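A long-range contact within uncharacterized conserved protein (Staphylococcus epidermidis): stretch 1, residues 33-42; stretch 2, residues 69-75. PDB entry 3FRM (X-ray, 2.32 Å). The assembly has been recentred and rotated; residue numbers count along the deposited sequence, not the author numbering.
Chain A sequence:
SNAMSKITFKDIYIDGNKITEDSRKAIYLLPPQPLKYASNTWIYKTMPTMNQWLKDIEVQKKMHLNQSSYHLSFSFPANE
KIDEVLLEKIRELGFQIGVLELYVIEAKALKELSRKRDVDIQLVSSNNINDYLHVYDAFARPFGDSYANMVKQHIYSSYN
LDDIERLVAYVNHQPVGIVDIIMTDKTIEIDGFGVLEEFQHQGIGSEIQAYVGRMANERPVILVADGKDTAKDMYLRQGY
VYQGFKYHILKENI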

# COMPACT_ATOMS: atom_id res chain seq x y z
N GLN A 33 8.78 -10.92 -27.40
CA GLN A 33 7.95 -11.13 -26.21
C GLN A 33 6.79 -10.12 -26.16
O GLN A 33 6.65 -9.37 -25.20
CB GLN A 33 8.82 -11.02 -24.94
CG GLN A 33 8.52 -12.10 -23.91
CD GLN A 33 9.28 -13.42 -24.13
OE1 GLN A 33 10.28 -13.67 -23.48
NE2 GLN A 33 8.79 -14.26 -25.03
N PRO A 34 5.90 -10.16 -27.15
CA PRO A 34 4.99 -9.02 -27.24
C PRO A 34 3.92 -9.00 -26.14
O PRO A 34 3.25 -7.99 -25.96
CB PRO A 34 4.38 -9.17 -28.62
CG PRO A 34 4.38 -10.70 -28.84
CD PRO A 34 5.62 -11.20 -28.15
N LEU A 35 3.81 -10.08 -25.39
CA LEU A 35 2.83 -10.18 -24.34
C LEU A 35 3.26 -9.66 -22.98
O LEU A 35 2.39 -9.52 -22.14
CB LEU A 35 2.29 -11.61 -24.22
CG LEU A 35 1.43 -12.17 -25.38
CD1 LEU A 35 0.40 -11.18 -25.93
CD2 LEU A 35 2.30 -12.71 -26.50
N LYS A 36 4.55 -9.38 -22.75
CA LYS A 36 5.02 -8.74 -21.48
C LYS A 36 4.66 -7.26 -21.41
O LYS A 36 5.25 -6.46 -22.13
CB LYS A 36 6.53 -8.89 -21.23
CG LYS A 36 6.95 -10.32 -20.95
CD LYS A 36 8.46 -10.52 -20.65
CE LYS A 36 8.94 -9.79 -19.36
NZ LYS A 36 8.04 -10.09 -18.22
N TYR A 37 3.72 -6.89 -20.54
CA TYR A 37 3.27 -5.50 -20.47
C TYR A 37 4.38 -4.54 -20.06
O TYR A 37 4.44 -3.45 -20.61
CB TYR A 37 2.11 -5.34 -19.50
CG TYR A 37 0.88 -6.11 -19.88
CD1 TYR A 37 0.68 -6.50 -21.17
CD2 TYR A 37 -0.10 -6.42 -18.95
CE1 TYR A 37 -0.44 -7.22 -21.54
CE2 TYR A 37 -1.27 -7.09 -19.31
CZ TYR A 37 -1.42 -7.50 -20.60
OH TYR A 37 -2.55 -8.18 -20.99
N ALA A 38 5.25 -4.92 -19.12
CA ALA A 38 6.34 -4.01 -18.66
C ALA A 38 7.51 -3.73 -19.66
O ALA A 38 8.29 -2.77 -19.44
CB ALA A 38 6.93 -4.47 -17.24
N SER A 39 7.65 -4.57 -20.69
CA SER A 39 8.68 -4.42 -21.71
C SER A 39 8.11 -3.73 -22.96
O SER A 39 8.86 -3.47 -23.90
CB SER A 39 9.20 -5.79 -22.14
OG SER A 39 9.27 -6.67 -21.04
N ASN A 40 6.81 -3.46 -23.00
CA ASN A 40 6.19 -2.85 -24.16
C ASN A 40 5.37 -1.60 -23.78
O ASN A 40 4.18 -1.67 -23.47
CB ASN A 40 5.37 -3.88 -24.95
CG ASN A 40 6.23 -5.08 -25.49
OD1 ASN A 40 6.89 -4.96 -26.52
ND2 ASN A 40 6.17 -6.24 -24.82
N THR A 41 5.99 -0.44 -23.82
CA THR A 41 5.35 0.69 -23.20
C THR A 41 6.04 2.00 -23.61
O THR A 41 7.17 2.00 -24.08
CB THR A 41 5.36 0.50 -21.63
OG1 THR A 41 4.37 1.36 -21.02
CG2 THR A 41 6.75 0.74 -21.03
N TRP A 42 5.33 3.10 -23.42
CA TRP A 42 5.87 4.40 -23.60
C TRP A 42 6.17 5.02 -22.22
O TRP A 42 5.31 5.00 -21.36
CB TRP A 42 4.82 5.29 -24.26
CG TRP A 42 4.73 5.21 -25.69
CD1 TRP A 42 4.73 4.05 -26.48
CD2 TRP A 42 4.50 6.30 -26.58
NE1 TRP A 42 4.55 4.40 -27.81
CE2 TRP A 42 4.39 5.77 -27.90
CE3 TRP A 42 4.36 7.67 -26.39
CZ2 TRP A 42 4.19 6.57 -29.02
CZ3 TRP A 42 4.16 8.46 -27.52
CH2 TRP A 42 4.09 7.90 -28.81
N SER A 69 1.18 -7.58 -29.95
CA SER A 69 0.95 -7.09 -28.61
C SER A 69 -0.49 -6.54 -28.59
O SER A 69 -0.94 -5.93 -29.58
CB SER A 69 1.90 -5.91 -28.37
OG SER A 69 3.19 -6.32 -27.88
N TYR A 70 -1.25 -6.73 -27.52
CA TYR A 70 -2.67 -6.38 -27.58
C TYR A 70 -3.11 -5.40 -26.51
O TYR A 70 -4.32 -5.14 -26.38
CB TYR A 70 -3.58 -7.62 -27.58
CG TYR A 70 -3.21 -8.61 -28.67
CD1 TYR A 70 -3.39 -8.29 -30.02
CD2 TYR A 70 -2.66 -9.86 -28.34
CE1 TYR A 70 -3.05 -9.17 -31.01
CE2 TYR A 70 -2.32 -10.76 -29.31
CZ TYR A 70 -2.52 -10.41 -30.65
OH TYR A 70 -2.15 -11.29 -31.60
N HIS A 71 -2.15 -4.82 -25.80
CA HIS A 71 -2.46 -3.92 -24.72
C HIS A 71 -1.96 -2.52 -25.08
O HIS A 71 -1.31 -2.32 -26.10
CB HIS A 71 -1.73 -4.42 -23.50
CG HIS A 71 -0.26 -4.27 -23.62
ND1 HIS A 71 0.53 -5.19 -24.27
CD2 HIS A 71 0.57 -3.27 -23.22
CE1 HIS A 71 1.79 -4.79 -24.23
NE2 HIS A 71 1.85 -3.62 -23.59
N LEU A 72 -2.19 -1.55 -24.18
CA LEU A 72 -1.68 -0.22 -24.34
C LEU A 72 -1.18 0.27 -22.97
O LEU A 72 -1.81 0.00 -21.96
CB LEU A 72 -2.79 0.73 -24.82
CG LEU A 72 -3.47 0.62 -26.16
CD1 LEU A 72 -4.26 1.95 -26.40
CD2 LEU A 72 -2.44 0.43 -27.24
N SER A 73 -0.07 1.00 -22.94
CA SER A 73 0.41 1.48 -21.69
C SER A 73 1.38 2.68 -21.73
O SER A 73 2.18 2.79 -22.63
CB SER A 73 0.97 0.30 -20.90
OG SER A 73 2.19 -0.09 -21.41
N PHE A 74 1.30 3.53 -20.72
CA PHE A 74 2.10 4.72 -20.63
C PHE A 74 2.43 4.98 -19.19
O PHE A 74 1.62 4.68 -18.30
CB PHE A 74 1.31 5.93 -21.18
CG PHE A 74 0.71 5.70 -22.58
CD1 PHE A 74 1.33 6.19 -23.71
CD2 PHE A 74 -0.46 4.96 -22.75
CE1 PHE A 74 0.78 5.98 -25.01
CE2 PHE A 74 -1.00 4.73 -24.04
CZ PHE A 74 -0.39 5.25 -25.15
N SER A 75 3.62 5.52 -18.96
CA SER A 75 4.03 6.15 -17.72
C SER A 75 4.12 7.60 -17.99
O SER A 75 4.54 7.96 -19.08
CB SER A 75 5.43 5.75 -17.35
OG SER A 75 5.42 4.42 -17.14
O HOH W 1 0.03 -7.60 -25.29

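This is a mixed contact in which a short parallel strand pairing at one end gives way to side-chain hydrogen bonds that tie the looped part of stretch 1 to the loop just before the strand of stretch 2, with a hydroxyl pair, T41 and S73, beside the pairing. Together the two stretches bury 557 Å², both sides summed.

The strand pairing is centred on W42 and F74, whose CA atoms lie 4.8 Å apart. W42 uses both of its backbone polar groups. W42 N donates to S73 O at 3.3 Å, and W42 O accepts from S75 N at 3.0 Å. One residue thus bonds to the two neighbours of its partner, the usual parallel pattern. Between these bonds F74 CA approaches W42 O to 3.3 Å in a CA-H...O contact.

The side chains of W42 and F74 lie on the same face of the sheet. W42 CB packs against F74 CD1 at 3.6 Å. Farther out, the edge of the F74 ring is directed at the face of the W42 five-membered ring in an offset edge-to-face arrangement, with centroids 5.4 Å apart and planes at 63°. Both residues are buried, and large aromatic side chains suit a place where adjacent strands offer apolar surface to each other.

Next to this pair, T41 and S73 are joined by their hydroxyls, with T41 OG1 and S73 OG 2.6 Å apart. Either could be the donor. T41 CA and S73 CA are 5.2 Å apart, and the short hydroxyl side chains span that gap and satisfy each other in a buried place.

H71 is the main side-chain link beyond the strands. Its CB points toward stretch 1, and the p rotamer (chi1 69°) places the imidazole among the loop residues. H71 NE2 donates to N40 O at 3.0 Å, with an angle of 164°, and this acceptor lies near the plane of the ring. The other ring nitrogen, H71 ND1, is 2.7 Å from the O of water 1. The O of water 1 accepts from Y70 N at 2.7 Å and donates a weak bond to P34 O at 3.3 Å. One face of the imidazole is covered by Y37: the two rings meet obliquely, with centroids 4.5 Å apart and planes at 49°, and Y37 CA sits 4.3 Å from the H71 ring centroid. An imidazole suits this site because it can bond at its edge while its face packs against an aromatic residue.

The loop that receives H71 is braced from within. Residues Q33 to K36 form a type I turn, closed by K36 N bonding to Q33 O at 3.2 Å. The N40 amide reinforces it, as N40 ND2 donates to K36 O at 2.9 Å and to Q33 O at 3.2 Å. The side chain of N40 thus holds the turn while its backbone carbonyl receives H71.

At the far end, S69 OG donates to P34 O at 2.5 Å, a short bond. S69 is buried, and its small hydroxyl can donate to a backbone carbonyl there. On the more exposed margin, L35 CD1 touches Y70 CD2 at 4.1 Å, a modest apolar contact.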